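Local coordinates for polyamine export protein (PDB 2P4P) that may help export cadaverine and putrescine from the cytoplasm, the chain here being the CorC_HlyC (transporter-associated) domain of that membrane protein, at residues Thr17-Glu20 with Asp21-Ala25; Glu38-Gly41 with Gly42-Met45. All coordinates share one frame; numbering follows the deposited sequence.

Contact 1: Thr17-Glu20 with Asp21-Ala25; sequences TPLE and DVMRA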
ATOM      1  N   THR A  17      -2.911 -13.325   6.907  1.00 22.41           N
ATOM      2  CA  THR A  17      -3.562 -14.305   6.042  1.00 23.15           C
ATOM      3  C   THR A  17      -2.759 -15.590   6.059  1.00 22.69           C
ATOM      4  O   THR A  17      -1.566 -15.549   5.887  1.00 21.65           O
ATOM      5  CB  THR A  17      -3.622 -13.811   4.599  1.00 23.14           C
ATOM      6  OG1 THR A  17      -4.268 -12.530   4.555  1.00 26.30           O
ATOM      7  CG2 THR A  17      -4.353 -14.814   3.693  1.00 24.54           C
ATOM      8  N   PRO A  18      -3.421 -16.750   6.279  1.00 22.91           N
ATOM      9  CA  PRO A  18      -2.704 -18.019   6.166  1.00 22.53           C
ATOM     10  C   PRO A  18      -1.862 -18.100   4.882  1.00 22.30           C
ATOM     11  O   PRO A  18      -2.312 -17.704   3.799  1.00 21.92           O
ATOM     12  CB  PRO A  18      -3.838 -19.052   6.155  1.00 22.52           C
ATOM     13  CG  PRO A  18      -4.895 -18.413   7.007  1.00 23.39           C
ATOM     14  CD  PRO A  18      -4.822 -16.940   6.704  1.00 23.92           C
ATOM     15  N   LEU A  19      -0.639 -18.593   5.023  1.00 22.19           N
ATOM     16  CA  LEU A  19       0.295 -18.732   3.928  1.00 23.18           C
ATOM     17  C   LEU A  19      -0.283 -19.536   2.754  1.00 23.99           C
ATOM     18  O   LEU A  19      -0.181 -19.124   1.598  1.00 24.09           O
ATOM     19  CB  LEU A  19       1.583 -19.376   4.442  1.00 22.58           C
ATOM     20  CG  LEU A  19       2.611 -19.767   3.394  1.00 23.18           C
ATOM     21  CD1 LEU A  19       3.090 -18.508   2.632  1.00 18.85           C
ATOM     22  CD2 LEU A  19       3.771 -20.485   4.069  1.00 21.29           C
ATOM     23  N   GLU A  20      -0.884 -20.674   3.073  1.00 25.02           N
ATOM     24  CA  GLU A  20      -1.469 -21.602   2.086  1.00 26.05           C
ATOM     25  C   GLU A  20      -2.597 -20.976   1.277  1.00 25.68           C
ATOM     26  O   GLU A  20      -2.718 -21.242   0.100  1.00 25.42           O
ATOM     27  CB  GLU A  20      -2.030 -22.832   2.796  1.00 26.39           C
ATOM     28  CG  GLU A  20      -0.971 -23.711   3.459  1.00 32.04           C
ATOM     29  CD  GLU A  20      -0.215 -22.986   4.566  1.00 38.06           C
ATOM     30  OE1 GLU A  20      -0.869 -22.481   5.513  1.00 40.49           O
ATOM     31  OE2 GLU A  20       1.030 -22.903   4.461  1.00 40.83           O
ATOM     32  N   ASP A  21      -3.421 -20.166   1.937  1.00 25.92           N
ATOM     33  CA  ASP A  21      -4.513 -19.425   1.298  1.00 24.69           C
ATOM     34  C   ASP A  21      -4.010 -18.466   0.214  1.00 24.79           C
ATOM     35  O   ASP A  21      -4.621 -18.362  -0.846  1.00 23.85           O
ATOM     36  CB  ASP A  21      -5.289 -18.646   2.361  1.00 24.57           C
ATOM     37  CG  ASP A  21      -6.200 -19.547   3.187  1.00 25.22           C
ATOM     38  OD1 ASP A  21      -6.171 -20.759   2.939  1.00 28.51           O
ATOM     39  OD2 ASP A  21      -6.926 -19.038   4.067  1.00 25.56           O
ATOM     40  N   VAL A  22      -2.919 -17.767   0.514  1.00 23.92           N
ATOM     41  CA  VAL A  22      -2.253 -16.841  -0.427  1.00 24.16           C
ATOM     42  C   VAL A  22      -1.600 -17.577  -1.581  1.00 24.13           C
ATOM     43  O   VAL A  22      -1.840 -17.245  -2.734  1.00 23.32           O
ATOM     44  CB  VAL A  22      -1.189 -15.976   0.295  1.00 24.13           C
ATOM     45  CG1 VAL A  22      -0.421 -15.060  -0.696  1.00 23.44           C
ATOM     46  CG2 VAL A  22      -1.852 -15.143   1.375  1.00 25.26           C
HETATM   47  N   MSE A  23      -0.800 -18.590  -1.265  1.00 24.06           N
HETATM   48  CA  MSE A  23      -0.211 -19.465  -2.303  1.00 23.39           C
HETATM   49  C   MSE A  23      -1.284 -20.021  -3.236  1.00 23.87           C
HETATM   50  O   MSE A  23      -1.101 -20.021  -4.440  1.00 23.89           O
HETATM   51  CB  MSE A  23       0.567 -20.660  -1.699  1.00 23.65           C
HETATM   52  CG  MSE A  23       1.699 -20.391  -0.746  1.00 20.69           C
HETATM   53 SE   MSE A  23       3.168 -19.345  -1.467  1.00 33.18          SE
HETATM   54  CE  MSE A  23       2.502 -17.530  -1.232  1.00 26.67           C
ATOM     55  N   ARG A  24      -2.365 -20.575  -2.676  1.00 24.68           N
ATOM     56  CA  ARG A  24      -3.468 -21.116  -3.475  1.00 26.53           C
ATOM     57  C   ARG A  24      -4.085 -20.074  -4.409  1.00 25.59           C
ATOM     58  O   ARG A  24      -4.216 -20.307  -5.611  1.00 24.96           O
ATOM     59  CB  ARG A  24      -4.551 -21.752  -2.582  1.00 26.03           C
ATOM     60  CG  ARG A  24      -5.920 -21.893  -3.230  1.00 29.07           C
ATOM     61  CD  ARG A  24      -6.964 -22.538  -2.288  1.00 30.22           C
ATOM     62  NE  ARG A  24      -6.364 -23.405  -1.259  1.00 37.27           N
ATOM     63  CZ  ARG A  24      -6.234 -23.078   0.028  1.00 38.73           C
ATOM     64  NH1 ARG A  24      -6.652 -21.897   0.472  1.00 41.18           N
ATOM     65  NH2 ARG A  24      -5.695 -23.936   0.881  1.00 40.16           N
ATOM     66  N   ALA A  25      -4.450 -18.923  -3.859  1.00 24.77           N
ATOM     67  CA  ALA A  25      -5.040 -17.863  -4.658  1.00 24.60           C
ATOM     68  C   ALA A  25      -4.107 -17.347  -5.769  1.00 24.23           C
ATOM     69  O   ALA A  25      -4.585 -16.879  -6.791  1.00 25.37           O
ATOM     70  CB  ALA A  25      -5.492 -16.744  -3.779  1.00 25.05           C
TER
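Val22 N reaches back to Pro18 O in a weak bond of 3.3 Å, and Met23 N to Leu19 O and Arg24 N to Glu20 O continue the i to i+4 ladder that starts helix 19-25. Proline is tolerated at the N-cap, where no N-H is called for by the helix, though its ring cannot cap a first-turn N-H. Leu19 and Met23 meet on the buried face: Leu19 CD1 lies 4.0 Å from Met23 CE, the selenomethionine chain folding back at chi2 and chi3 to bring its methyl there. Just before the helix, Thr17 turns CG2 away from its backbone N, and this methyl meets Val22 CG2 at 3.4 Å, a tight carbon pair; Thr17 OG1 is hydrogen-bonded to Asp14 O. Asp21 and Arg24 lie toward solvent, with the Pro18 ring beside Asp21. Asp21, with CG beside its own backbone N (chi1 -76°), lays OD2 3.6 Å from Pro18 CG and offers OD1 to Arg24 NH1 at 2.8 Å. This salt bridge lies in the guanidinium plane but meets OD1 from above the carboxylate plane. A kink at chi3 (-26°) folds the arginine back, with Glu20 O over the centre of one guanidinium face. Asp21 probably also interacts favourably with the helix dipole. The helix is thus amphipathic: Leu19, Val22 and Met23 suit the buried side, while the i to i+3 Asp21-Arg24 salt bridge links the first turn to the next.

Contact 2: Glu38-Gly41 with Gly42-Met45; sequences ETIG and GFMM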
ATOM      1  N   GLU A  38       3.055 -19.788   9.647  1.00 33.58           N
ATOM      2  CA  GLU A  38       1.645 -20.061   9.373  1.00 32.50           C
ATOM      3  C   GLU A  38       1.041 -19.024   8.452  1.00 30.53           C
ATOM      4  O   GLU A  38       0.024 -19.290   7.797  1.00 29.46           O
ATOM      5  CB  GLU A  38       0.845 -20.051  10.680  1.00 32.73           C
ATOM      6  CG  GLU A  38       1.409 -20.934  11.770  1.00 35.55           C
ATOM      7  CD  GLU A  38       0.629 -22.231  11.965  1.00 39.89           C
ATOM      8  OE1 GLU A  38      -0.418 -22.438  11.299  1.00 40.72           O
ATOM      9  OE2 GLU A  38       1.070 -23.052  12.804  1.00 41.96           O
ATOM     10  N   THR A  39       1.645 -17.833   8.425  1.00 27.71           N
ATOM     11  CA  THR A  39       1.034 -16.720   7.718  1.00 25.87           C
ATOM     12  C   THR A  39       1.963 -16.148   6.671  1.00 25.38           C
ATOM     13  O   THR A  39       3.198 -16.292   6.735  1.00 25.19           O
ATOM     14  CB  THR A  39       0.593 -15.569   8.659  1.00 25.57           C
ATOM     15  OG1 THR A  39       1.744 -14.896   9.160  1.00 23.83           O
ATOM     16  CG2 THR A  39      -0.254 -16.071   9.860  1.00 24.11           C
ATOM     17  N   ILE A  40       1.354 -15.464   5.719  1.00 25.03           N
ATOM     18  CA  ILE A  40       2.102 -14.832   4.646  1.00 24.95           C
ATOM     19  C   ILE A  40       3.172 -13.844   5.154  1.00 24.83           C
ATOM     20  O   ILE A  40       4.298 -13.819   4.635  1.00 25.12           O
ATOM     21  CB  ILE A  40       1.152 -14.182   3.588  1.00 24.78           C
ATOM     22  CG1 ILE A  40       1.974 -13.645   2.398  1.00 24.63           C
ATOM     23  CG2 ILE A  40       0.195 -13.106   4.222  1.00 25.67           C
ATOM     24  CD1 ILE A  40       2.783 -14.781   1.676  1.00 23.49           C
ATOM     25  N   GLY A  41       2.820 -13.025   6.138  1.00 25.31           N
ATOM     26  CA  GLY A  41       3.751 -12.045   6.682  1.00 25.23           C
ATOM     27  C   GLY A  41       4.871 -12.759   7.427  1.00 25.23           C
ATOM     28  O   GLY A  41       5.994 -12.305   7.408  1.00 25.02           O
ATOM     29  N   GLY A  42       4.553 -13.869   8.089  1.00 24.98           N
ATOM     30  CA  GLY A  42       5.557 -14.675   8.813  1.00 24.91           C
ATOM     31  C   GLY A  42       6.604 -15.208   7.853  1.00 24.94           C
ATOM     32  O   GLY A  42       7.788 -15.107   8.104  1.00 25.00           O
ATOM     33  N   PHE A  43       6.145 -15.781   6.748  1.00 25.23           N
ATOM     34  CA  PHE A  43       7.018 -16.273   5.679  1.00 25.53           C
ATOM     35  C   PHE A  43       7.854 -15.123   5.055  1.00 25.89           C
ATOM     36  O   PHE A  43       9.054 -15.262   4.811  1.00 24.93           O
ATOM     37  CB  PHE A  43       6.160 -17.057   4.662  1.00 26.25           C
ATOM     38  CG  PHE A  43       6.925 -17.514   3.438  1.00 27.81           C
ATOM     39  CD1 PHE A  43       7.925 -18.466   3.548  1.00 30.28           C
ATOM     40  CD2 PHE A  43       6.677 -16.939   2.194  1.00 31.07           C
ATOM     41  CE1 PHE A  43       8.655 -18.862   2.417  1.00 31.06           C
ATOM     42  CE2 PHE A  43       7.390 -17.345   1.073  1.00 32.63           C
ATOM     43  CZ  PHE A  43       8.377 -18.309   1.199  1.00 29.26           C
HETATM   44  N   MSE A  44       7.232 -13.963   4.828  1.00 26.26           N
HETATM   45  CA  MSE A  44       7.971 -12.811   4.291  1.00 28.03           C
HETATM   46  C   MSE A  44       9.098 -12.385   5.223  1.00 26.01           C
HETATM   47  O   MSE A  44      10.213 -12.116   4.772  1.00 25.87           O
HETATM   48  CB  MSE A  44       7.027 -11.622   4.041  1.00 27.20           C
HETATM   49  CG  MSE A  44       6.135 -11.804   2.835  1.00 26.86           C
HETATM   50 SE   MSE A  44       5.038 -10.179   2.689  1.00 38.98          SE
HETATM   51  CE  MSE A  44       6.395  -8.920   2.122  1.00 25.03           C
HETATM   52  N   MSE A  45       8.802 -12.281   6.519  1.00 26.49           N
HETATM   53  CA  MSE A  45       9.836 -11.991   7.518  1.00 27.69           C
HETATM   54  C   MSE A  45      11.000 -12.997   7.477  1.00 25.57           C
HETATM   55  O   MSE A  45      12.170 -12.612   7.472  1.00 24.53           O
HETATM   56  CB  MSE A  45       9.221 -11.881   8.926  1.00 28.24           C
HETATM   57  CG  MSE A  45       8.550 -10.541   9.132  1.00 28.57           C
HETATM   58 SE   MSE A  45       7.726 -10.383  10.918  1.00 37.58          SE
HETATM   59  CE  MSE A  45       9.353 -10.381  12.015  1.00 32.87           C
TER
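Thr39 OG1 accepts a bond from Gly42 N at 3.2 Å, the mark of a threonine N-cap, here opening helix 40-48 of the CorC_HlyC domain. Threonine suits the place because its hydroxyl can fold back over a first-turn N-H: with chi1 at 71°, OG1 sits between the backbone N and the carbonyl carbon, facing Gly42. The same oxygen has a weak second bond to Gly15 O. Gly41 and Gly42 put two side-chain-free residues in the buried first turn. Phe43 N then bonds to Thr39 O at 3.0 Å, the first i to i+4 bond of the helix. Its ring leads away from the preceding turn, taking Ile40 CD1 loosely at its edge, 4.5 Å from CD2, and meeting the ring of Tyr60 edge-to-face. Met44 N bonds to Ile40 O at 2.9 Å; the long, flexible methionine side chain (selenomethionine in this crystal) suits a buried place and packs against Ile75 and Phe65. Met45, partly exposed, runs out to Ile75, Arg74 and Pro52, so the two neighbouring selenomethionines both meet strand 74-81. Met45 CB and CG each lie 3.6 Å from Gly41 O, the carbonyl oxygen that also receives Met45 N at 2.9 Å.

Contact 1 precedes contact 2 along the chain, and their centres lie about 10 Å apart. Contact 1 takes in all of helix 19-25 and contact 2 the first part of helix 40-48; their N-terminal ends are joined through their backbones: Thr17 O lies 2.9 Å from Ile40 N and Leu19 N lies 2.9 Å from Glu38 O, both probable hydrogen bonds. Ile40 fills the junction, its CB 3.9 Å from Val22 CG2. Helix 40-48 continues the apolar packing to strand 74-81, the middle strand of the three-stranded antiparallel sheet, so it bridges helix 19-25 to the sheet, which contact 1 also reaches at Asp14 of strand 10-14. Together they build the helical part of this small domain.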